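Local coordinates for protein chitinase A (Cycas revoluta, PDB 4MNK) that probably hydrolyses chitin as a family 18 glycoside hydrolase, and here holds N-acetylglucosamine oligosaccharides in its binding cleft, at residues Y161-K165 against L166-E170; T173-V177 against Q178-A182; E222-A226 against A227-P231. All blocks are in the same frame, centred on the assembly; numbering follows the deposited sequence. Where two conformers were deposited one is given.

Overall arrangement
The three contacts lie in the TIM-barrel domain, on the same side of the chain's centre, in chain order 161-165/166-170, 173-177/178-182 and 222-226/227-231. Contact 1 is the loop leaving barrel strand 155-161, and it touches the bound sugars. Contact 2 starts on strand 173-174, the antiparallel partner of strand 165-166, and runs into helix 177-183; contact 3 closes helix 217-227 ahead of strand 234-247. Centres of contacts 1 and 2, and of contacts 1 and 3, lie about 13 Å apart, those of contacts 2 and 3 about 10 Å. Lys-165 ties contact 1 to Glu-174 of strand 173-174, Gln-164 N ties it to Ser-223 OG of helix 217-227, and Ile-180 on Met-229 joins contacts 2 and 3.

Contact 1 (Y161-K165 against L166-E170). With NAG (2-acetamido-2-deoxy-beta-D-glucopyranose), chain C; NAG (2-acetamido-2-deoxy-beta-D-glucopyranose), chain B.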
loop_
_atom_site.group_PDB
_atom_site.type_symbol
_atom_site.label_atom_id
_atom_site.label_comp_id
_atom_site.label_asym_id
_atom_site.label_seq_id
_atom_site.Cartn_x
_atom_site.Cartn_y
_atom_site.Cartn_z
ATOM N N TYR A 161 -2.375 -4.955 -7.287
ATOM C CA TYR A 161 -1.240 -4.734 -8.170
ATOM C C TYR A 161 -1.441 -3.420 -8.925
ATOM O O TYR A 161 -2.573 -2.944 -9.058
ATOM C CB TYR A 161 -1.164 -5.915 -9.141
ATOM C CG TYR A 161 0.080 -6.016 -9.997
ATOM C CD1 TYR A 161 -0.021 -6.038 -11.386
ATOM C CD2 TYR A 161 1.349 -6.125 -9.425
ATOM C CE1 TYR A 161 1.106 -6.150 -12.187
ATOM C CE2 TYR A 161 2.485 -6.233 -10.217
ATOM C CZ TYR A 161 2.353 -6.246 -11.598
ATOM O OH TYR A 161 3.464 -6.355 -12.402
ATOM N N PHE A 162 -0.351 -2.830 -9.415
ATOM C CA PHE A 162 -0.432 -1.539 -10.103
ATOM C C PHE A 162 -1.323 -1.588 -11.343
ATOM O O PHE A 162 -1.874 -0.567 -11.755
ATOM C CB PHE A 162 0.967 -1.007 -10.455
ATOM C CG PHE A 162 1.472 -1.433 -11.811
ATOM C CD1 PHE A 162 2.026 -2.695 -12.005
ATOM C CD2 PHE A 162 1.412 -0.555 -12.891
ATOM C CE1 PHE A 162 2.498 -3.084 -13.257
ATOM C CE2 PHE A 162 1.879 -0.935 -14.144
ATOM C CZ PHE A 162 2.425 -2.200 -14.331
ATOM N N HIS A 163 -1.459 -2.788 -11.908
ATOM C CA HIS A 163 -2.155 -3.012 -13.170
ATOM C C HIS A 163 -3.349 -3.934 -12.954
ATOM O O HIS A 163 -3.328 -4.800 -12.074
ATOM C CB HIS A 163 -1.184 -3.650 -14.163
ATOM C CG HIS A 163 -1.560 -3.461 -15.600
ATOM N ND1 HIS A 163 -2.549 -4.195 -16.217
ATOM C CD2 HIS A 163 -1.051 -2.641 -16.550
ATOM C CE1 HIS A 163 -2.643 -3.826 -17.483
ATOM N NE2 HIS A 163 -1.745 -2.884 -17.710
ATOM N N GLN A 164 -4.385 -3.747 -13.767
ATOM C CA GLN A 164 -5.600 -4.551 -13.689
ATOM C C GLN A 164 -5.373 -6.000 -14.137
ATOM O O GLN A 164 -6.099 -6.902 -13.713
ATOM C CB GLN A 164 -6.717 -3.875 -14.497
ATOM C CG GLN A 164 -8.104 -4.510 -14.374
ATOM C CD GLN A 164 -8.428 -5.473 -15.510
ATOM O OE1 GLN A 164 -7.828 -5.418 -16.587
ATOM N NE2 GLN A 164 -9.391 -6.354 -15.275
ATOM N N LYS A 165 -4.360 -6.214 -14.975
ATOM C CA LYS A 165 -4.016 -7.546 -15.469
ATOM C C LYS A 165 -2.894 -8.163 -14.644
ATOM O O LYS A 165 -1.895 -7.506 -14.340
ATOM C CB LYS A 165 -3.580 -7.492 -16.939
ATOM C CG LYS A 165 -4.564 -6.832 -17.894
ATOM C CD LYS A 165 -5.708 -7.755 -18.278
ATOM C CE LYS A 165 -6.622 -7.084 -19.293
ATOM N NZ LYS A 165 -7.679 -8.006 -19.786
ATOM N N LEU A 166 -3.068 -9.429 -14.282
ATOM C CA LEU A 166 -2.016 -10.202 -13.639
ATOM C C LEU A 166 -1.540 -11.267 -14.625
ATOM O O LEU A 166 -2.176 -12.310 -14.747
ATOM C CB LEU A 166 -2.534 -10.860 -12.352
ATOM C CG LEU A 166 -3.029 -9.949 -11.222
ATOM C CD1 LEU A 166 -3.836 -10.732 -10.196
ATOM C CD2 LEU A 166 -1.861 -9.237 -10.550
ATOM N N PHE A 167 -0.450 -11.024 -15.353
ATOM C CA PHE A 167 0.342 -9.794 -15.320
ATOM C C PHE A 167 0.370 -9.209 -16.748
ATOM O O PHE A 167 0.082 -9.939 -17.698
ATOM C CB PHE A 167 1.738 -10.115 -14.773
ATOM C CG PHE A 167 1.722 -10.574 -13.339
ATOM C CD1 PHE A 167 1.566 -11.923 -13.024
ATOM C CD2 PHE A 167 1.829 -9.653 -12.302
ATOM C CE1 PHE A 167 1.530 -12.348 -11.696
ATOM C CE2 PHE A 167 1.794 -10.068 -10.971
ATOM C CZ PHE A 167 1.646 -11.419 -10.669
ATOM N N PRO A 168 0.702 -7.908 -16.900
ATOM C CA PRO A 168 0.604 -7.256 -18.217
ATOM C C PRO A 168 1.434 -7.887 -19.342
ATOM O O PRO A 168 1.043 -7.792 -20.508
ATOM C CB PRO A 168 1.078 -5.821 -17.940
ATOM C CG PRO A 168 1.810 -5.890 -16.643
ATOM C CD PRO A 168 1.112 -6.949 -15.858
ATOM N N TRP A 169 2.555 -8.520 -18.999
ATOM C CA TRP A 169 3.405 -9.193 -19.993
ATOM C C TRP A 169 2.959 -10.627 -20.304
ATOM O O TRP A 169 3.316 -11.182 -21.348
ATOM C CB TRP A 169 4.875 -9.164 -19.559
ATOM C CG TRP A 169 5.164 -9.910 -18.287
ATOM C CD1 TRP A 169 5.534 -11.221 -18.173
ATOM C CD2 TRP A 169 5.112 -9.391 -16.952
ATOM N NE1 TRP A 169 5.713 -11.550 -16.850
ATOM C CE2 TRP A 169 5.462 -10.446 -16.079
ATOM C CE3 TRP A 169 4.805 -8.135 -16.408
ATOM C CZ2 TRP A 169 5.511 -10.285 -14.690
ATOM C CZ3 TRP A 169 4.855 -7.977 -15.025
ATOM C CH2 TRP A 169 5.206 -9.048 -14.184
ATOM N N GLU A 170 2.189 -11.216 -19.389
ATOM C CA GLU A 170 1.645 -12.564 -19.549
ATOM C C GLU A 170 0.403 -12.691 -18.672
ATOM O O GLU A 170 0.502 -12.947 -17.468
ATOM C CB GLU A 170 2.696 -13.621 -19.181
ATOM C CG GLU A 170 2.339 -15.044 -19.601
ATOM C CD GLU A 170 3.555 -15.948 -19.715
ATOM O OE1 GLU A 170 3.841 -16.418 -20.836
ATOM O OE2 GLU A 170 4.232 -16.186 -18.692
HETATM C C1 NAG C . 9.097 -6.905 -10.379
HETATM C C2 NAG C . 8.000 -6.420 -9.429
HETATM C C3 NAG C . 8.534 -6.112 -8.029
HETATM C C4 NAG C . 9.442 -7.221 -7.500
HETATM C C5 NAG C . 10.447 -7.669 -8.570
HETATM C C6 NAG C . 11.286 -8.858 -8.104
HETATM C C7 NAG C . 6.235 -5.318 -10.726
HETATM C C8 NAG C . 5.665 -4.018 -11.213
HETATM N N2 NAG C . 7.334 -5.247 -9.972
HETATM O O3 NAG C . 7.444 -5.915 -7.154
HETATM O O4 NAG C . 10.125 -6.752 -6.355
HETATM O O5 NAG C . 9.794 -7.990 -9.791
HETATM O O6 NAG C . 10.468 -9.990 -7.904
HETATM O O7 NAG C . 5.695 -6.384 -11.034
HETATM C C1 NAG B . 9.395 -7.456 -15.655
HETATM C C2 NAG B . 9.703 -8.712 -14.838
HETATM C C3 NAG B . 9.121 -8.632 -13.423
HETATM C C4 NAG B . 9.325 -7.274 -12.746
HETATM C C5 NAG B . 8.979 -6.152 -13.735
HETATM C C6 NAG B . 9.202 -4.748 -13.179
HETATM C C7 NAG B . 9.909 -10.701 -16.255
HETATM C C8 NAG B . 9.190 -11.855 -16.886
HETATM N N2 NAG B . 9.164 -9.877 -15.517
HETATM O O1 NAG B . 10.139 -7.478 -16.853
HETATM O O3 NAG B . 9.671 -9.657 -12.624
HETATM O O4 NAG B . 8.457 -7.231 -11.632
HETATM O O5 NAG B . 9.740 -6.298 -14.921
HETATM O O6 NAG B . 10.569 -4.535 -12.900
HETATM O O7 NAG B . 11.118 -10.559 -16.430
#
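Tyr-161 and Phe-167 are brought together by their first torsions: the tyrosine ring is turned away from its own amide nitrogen (chi1 -170°), that of Phe-167 away from its carbonyl carbon (chi1 -65°). A T-shaped pair results, planes at 89°, in which the edge of Phe-167 is directed at one face of Tyr-161 and Phe-167 CD2 lies 3.5 Å from Tyr-161 CZ. Phe-162 CD1 sits over the rim of the opposite face, so a phenylalanine lies on each side of the phenol. Closer to the backbone, Leu-166 CD2 packs 3.7 Å from Tyr-161 CB. At the far end Tyr-161 OH donates to acetamide O7 of the chain C NAG at 2.6 Å, with O7 in the plane of the phenol. The same OH lies 3.4 Å from Trp-169 CZ3, at the indole edge. N2 of the chain B NAG stands over the rim of one indole face, and Phe-167 CB backs the other. A leucine in place of Tyr-161 would probably leave the acetamide oxygen without this donor and the edge of Phe-167 without its aromatic face. With Phe-167 as second-shell support, Tyr-161, Phe-162 and Trp-169 line the glycan-binding cleft where TIM-barrel strand 155-161 gives way to loop.

Contact 2 (T173-V177 against Q178-A182); sequences TEYPV and QFIAA
Ile-180 CD1 rests 3.8 Å from Tyr-175 CB at the apolar centre of this turn, where the chain passes from an extended run into helix 177-183. The isoleucine sends CG1 away from its own carbonyl carbon (chi1 -72°), and an extended second torsion carries CD1 back beneath the residues that precede the helix. There the methyl also approaches Pro-176 CD, at 4.2 Å, and meets the tyrosine ring obliquely. Next to this pair, Pro-176 and Phe-179 are laid alongside each other, Pro-176 CB to Phe-179 CB at 3.8 Å.

Polar groups take over at the backbone. Pro-176 occupies the N-cap position, and its ring offers no side-chain acceptor to the first helical amides. Its carbonyl nevertheless starts the helical bonding: Ile-180 N donates to Pro-176 O at 3.0 Å, with 162° at the hydrogen, and Ile-180 CG1 lies against the same oxygen. One residue on, Ala-181 N reaches Val-177 O at 2.9 Å, coming in tilted by 28° from the carbonyl plane, while Ala-181 CB flanks that oxygen. The first turn is thus fixed by two backbone bonds whose acceptors are packed by the side chains of the residues that donate to them. The buried Tyr-175 OH is satisfied by the backbone N of Tyr-161.

At the outer polar edge, Glu-174 forms a salt bridge with Lys-165. Pro-176 and Phe-179 lean on helix 125-149 through Met-128, Val-132 and Val-135, whereas Tyr-175 and Ile-180 face strand 155-161. A third neighbour is the end of helix 217-227, where Val-177 packs on Ala-227 and Met-229, and Ile-180 on Met-229 too, so the start of helix 177-183 is joined to two helices and a barrel strand.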
loop_
_atom_site.group_PDB
_atom_site.type_symbol
_atom_site.label_atom_id
_atom_site.label_comp_id
_atom_site.label_asym_id
_atom_site.label_seq_id
_atom_site.Cartn_x
_atom_site.Cartn_y
_atom_site.Cartn_z
ATOM N N THR A 173 -4.669 -14.000 -15.206
ATOM C CA THR A 173 -5.960 -13.580 -14.671
ATOM C C THR A 173 -5.986 -12.050 -14.601
ATOM O O THR A 173 -5.030 -11.386 -15.016
ATOM C CB THR A 173 -6.274 -14.240 -13.288
ATOM O OG1 THR A 173 -7.639 -13.985 -12.929
ATOM C CG2 THR A 173 -5.339 -13.731 -12.190
ATOM N N GLU A 174 -7.084 -11.495 -14.100
ATOM C CA GLU A 174 -7.220 -10.051 -13.959
ATOM C C GLU A 174 -8.214 -9.737 -12.855
ATOM O O GLU A 174 -9.052 -10.572 -12.517
ATOM C CB GLU A 174 -7.658 -9.410 -15.282
ATOM C CG GLU A 174 -9.030 -9.830 -15.785
ATOM C CD GLU A 174 -9.277 -9.373 -17.206
ATOM O OE1 GLU A 174 -8.697 -9.977 -18.133
ATOM O OE2 GLU A 174 -10.048 -8.409 -17.391
ATOM N N TYR A 175 -8.123 -8.536 -12.295
ATOM C CA TYR A 175 -9.055 -8.120 -11.255
ATOM C C TYR A 175 -10.440 -7.880 -11.847
ATOM O O TYR A 175 -10.577 -7.139 -12.827
ATOM C CB TYR A 175 -8.557 -6.860 -10.549
ATOM C CG TYR A 175 -7.315 -7.067 -9.718
ATOM C CD1 TYR A 175 -6.060 -6.718 -10.212
ATOM C CD2 TYR A 175 -7.392 -7.607 -8.432
ATOM C CE1 TYR A 175 -4.907 -6.904 -9.452
ATOM C CE2 TYR A 175 -6.246 -7.799 -7.661
ATOM C CZ TYR A 175 -5.005 -7.441 -8.176
ATOM O OH TYR A 175 -3.862 -7.614 -7.424
ATOM N N PRO A 176 -11.472 -8.517 -11.264
ATOM C CA PRO A 176 -12.835 -8.307 -11.752
ATOM C C PRO A 176 -13.385 -6.984 -11.215
ATOM O O PRO A 176 -13.843 -6.918 -10.073
ATOM C CB PRO A 176 -13.597 -9.514 -11.193
ATOM C CG PRO A 176 -12.841 -9.912 -9.960
ATOM C CD PRO A 176 -11.405 -9.518 -10.180
ATOM N N VAL A 177 -13.328 -5.937 -12.036
ATOM C CA VAL A 177 -13.555 -4.576 -11.536
ATOM C C VAL A 177 -14.989 -4.282 -11.099
ATOM O O VAL A 177 -15.196 -3.550 -10.136
ATOM C CB VAL A 177 -13.030 -3.468 -12.498
ATOM C CG1 VAL A 177 -11.537 -3.634 -12.733
ATOM C CG2 VAL A 177 -13.794 -3.455 -13.816
ATOM N N GLN A 178 -15.970 -4.852 -11.800
ATOM C CA GLN A 178 -17.372 -4.659 -11.435
ATOM C C GLN A 178 -17.669 -5.336 -10.093
ATOM O O GLN A 178 -18.322 -4.753 -9.224
ATOM C CB GLN A 178 -18.293 -5.189 -12.534
ATOM C CG GLN A 178 -19.764 -4.883 -12.316
ATOM C CD GLN A 178 -20.652 -5.698 -13.226
ATOM O OE1 GLN A 178 -20.716 -6.923 -13.118
ATOM N NE2 GLN A 178 -21.338 -5.022 -14.136
ATOM N N PHE A 179 -17.176 -6.564 -9.942
ATOM C CA PHE A 179 -17.236 -7.307 -8.683
ATOM C C PHE A 179 -16.648 -6.484 -7.532
ATOM O O PHE A 179 -17.280 -6.316 -6.485
ATOM C CB PHE A 179 -16.474 -8.632 -8.837
ATOM C CG PHE A 179 -16.320 -9.410 -7.558
ATOM C CD1 PHE A 179 -17.217 -10.422 -7.239
ATOM C CD2 PHE A 179 -15.268 -9.146 -6.680
ATOM C CE1 PHE A 179 -17.080 -11.147 -6.059
ATOM C CE2 PHE A 179 -15.127 -9.868 -5.500
ATOM C CZ PHE A 179 -16.033 -10.869 -5.190
ATOM N N ILE A 180 -15.438 -5.972 -7.748
ATOM C CA ILE A 180 -14.727 -5.186 -6.745
ATOM C C ILE A 180 -15.485 -3.902 -6.387
ATOM O O ILE A 180 -15.640 -3.576 -5.207
ATOM C CB ILE A 180 -13.287 -4.862 -7.212
ATOM C CG1 ILE A 180 -12.417 -6.122 -7.178
ATOM C CG2 ILE A 180 -12.674 -3.763 -6.354
ATOM C CD1 ILE A 180 -11.074 -5.977 -7.878
ATOM N N ALA A 181 -15.967 -3.184 -7.401
ATOM C CA ALA A 181 -16.704 -1.940 -7.172
ATOM C C ALA A 181 -17.984 -2.151 -6.355
ATOM O O ALA A 181 -18.376 -1.288 -5.569
ATOM C CB ALA A 181 -17.020 -1.254 -8.491
ATOM N N ALA A 182 -18.619 -3.305 -6.536
ATOM C CA ALA A 182 -19.843 -3.617 -5.805
ATOM C C ALA A 182 -19.571 -4.047 -4.364
ATOM O O ALA A 182 -20.340 -3.711 -3.459
ATOM C CB ALA A 182 -20.635 -4.681 -6.538
#

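Contact 3 (E222-A226 against A227-P231)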
loop_
_atom_site.group_PDB
_atom_site.type_symbol
_atom_site.label_atom_id
_atom_site.label_comp_id
_atom_site.label_asym_id
_atom_site.label_seq_id
_atom_site.Cartn_x
_atom_site.Cartn_y
_atom_site.Cartn_z
ATOM N N GLU A 222 -4.698 3.708 -15.812
ATOM C CA GLU A 222 -5.413 3.629 -17.090
ATOM C C GLU A 222 -6.068 2.256 -17.276
ATOM O O GLU A 222 -7.215 2.167 -17.722
ATOM C CB GLU A 222 -4.471 3.920 -18.270
ATOM C CG GLU A 222 -3.993 5.376 -18.396
ATOM C CD GLU A 222 -5.040 6.318 -18.969
ATOM O OE1 GLU A 222 -5.003 7.526 -18.643
ATOM O OE2 GLU A 222 -5.900 5.860 -19.748
ATOM N N SER A 223 -5.348 1.193 -16.916
ATOM C CA SER A 223 -5.839 -0.174 -17.113
ATOM C C SER A 223 -7.073 -0.497 -16.272
ATOM O O SER A 223 -7.990 -1.169 -16.745
ATOM C CB SER A 223 -4.728 -1.208 -16.884
ATOM O OG SER A 223 -4.450 -1.414 -15.507
ATOM N N PHE A 224 -7.097 -0.019 -15.031
ATOM C CA PHE A 224 -8.269 -0.200 -14.176
ATOM C C PHE A 224 -9.474 0.578 -14.702
ATOM O O PHE A 224 -10.592 0.061 -14.726
ATOM C CB PHE A 224 -7.965 0.206 -12.733
ATOM C CG PHE A 224 -7.195 -0.829 -11.960
ATOM C CD1 PHE A 224 -5.831 -0.674 -11.740
ATOM C CD2 PHE A 224 -7.833 -1.958 -11.452
ATOM C CE1 PHE A 224 -5.114 -1.632 -11.022
ATOM C CE2 PHE A 224 -7.125 -2.923 -10.735
ATOM C CZ PHE A 224 -5.762 -2.757 -10.519
ATOM N N LEU A 225 -9.234 1.815 -15.130
ATOM C CA LEU A 225 -10.295 2.667 -15.662
ATOM C C LEU A 225 -10.868 2.136 -16.973
ATOM O O LEU A 225 -12.082 2.174 -17.181
ATOM C CB LEU A 225 -9.799 4.106 -15.821
ATOM C CG LEU A 225 -9.470 4.806 -14.497
ATOM C CD1 LEU A 225 -8.741 6.111 -14.741
ATOM C CD2 LEU A 225 -10.723 5.037 -13.674
ATOM N N ALA A 226 -9.992 1.623 -17.835
ATOM C CA ALA A 226 -10.403 1.046 -19.120
ATOM C C ALA A 226 -11.233 -0.222 -18.936
ATOM O O ALA A 226 -12.109 -0.520 -19.751
ATOM C CB ALA A 226 -9.191 0.763 -19.989
ATOM N N ALA A 227 -10.950 -0.967 -17.867
ATOM C CA ALA A 227 -11.709 -2.170 -17.533
ATOM C C ALA A 227 -13.103 -1.838 -17.001
ATOM O O ALA A 227 -13.993 -2.689 -17.013
ATOM C CB ALA A 227 -10.942 -3.022 -16.532
ATOM N N GLY A 228 -13.280 -0.606 -16.527
ATOM C CA GLY A 228 -14.583 -0.133 -16.065
ATOM C C GLY A 228 -14.684 0.191 -14.586
ATOM O O GLY A 228 -15.785 0.355 -14.062
ATOM N N MET A 229 -13.544 0.289 -13.903
ATOM C CA MET A 229 -13.548 0.664 -12.492
ATOM C C MET A 229 -13.991 2.117 -12.339
ATOM O O MET A 229 -13.415 2.999 -12.983
ATOM C CB MET A 229 -12.164 0.476 -11.862
ATOM C CG MET A 229 -12.146 0.719 -10.358
ATOM S SD MET A 229 -12.962 -0.606 -9.448
ATOM C CE MET A 229 -11.620 -1.788 -9.319
ATOM N N PRO A 230 -15.016 2.374 -11.498
ATOM C CA PRO A 230 -15.358 3.762 -11.197
ATOM C C PRO A 230 -14.115 4.447 -10.626
ATOM O O PRO A 230 -13.475 3.883 -9.729
ATOM C CB PRO A 230 -16.448 3.638 -10.128
ATOM C CG PRO A 230 -17.029 2.283 -10.328
ATOM C CD PRO A 230 -15.887 1.426 -10.780
ATOM N N PRO A 231 -13.769 5.644 -11.139
ATOM C CA PRO A 231 -12.516 6.303 -10.756
ATOM C C PRO A 231 -12.395 6.544 -9.252
ATOM O O PRO A 231 -11.296 6.435 -8.701
ATOM C CB PRO A 231 -12.565 7.631 -11.521
ATOM C CG PRO A 231 -14.006 7.841 -11.842
ATOM C CD PRO A 231 -14.557 6.473 -12.069
HETATM O O HOH W 1 -13.703 3.837 -15.515
#
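Met-229 folds back on Phe-224 just beyond the end of helix 217-227. Its CB lies 3.3 Å from Phe-224 O and, more loosely, 4.3 Å from Phe-224 CB. From there CG points away from the methionine's own amide nitrogen (chi1 -174°), and bends at the next two torsions bring CE round to meet the Phe-224 ring obliquely. CE also packs on Ile-180 of helix 177-183.

The backbone beneath forms a Schellman motif. Met-229 N donates to Phe-224 O at 3.1 Å, and Gly-228 N to Leu-225 O at 3.1 Å, the second donor standing well above the carbonyl plane. Gly-228 has phi 115°, a conformation in which a beta carbon would collide with the carbonyl oxygen of Ala-227. A water donates to both Leu-225 O, at 2.9 Å, and Met-229 O, at 2.7 Å, bridging the helix end to the departing chain.

The carbonyls of Phe-224 and Leu-225, near the end of the helix, are therefore taken up by the turning backbone and one water, while the methionine lies loosely beside the phenylalanine and carries its methyl to Ile-180; this chemistry lets the chain leave the helix with those two oxygens satisfied.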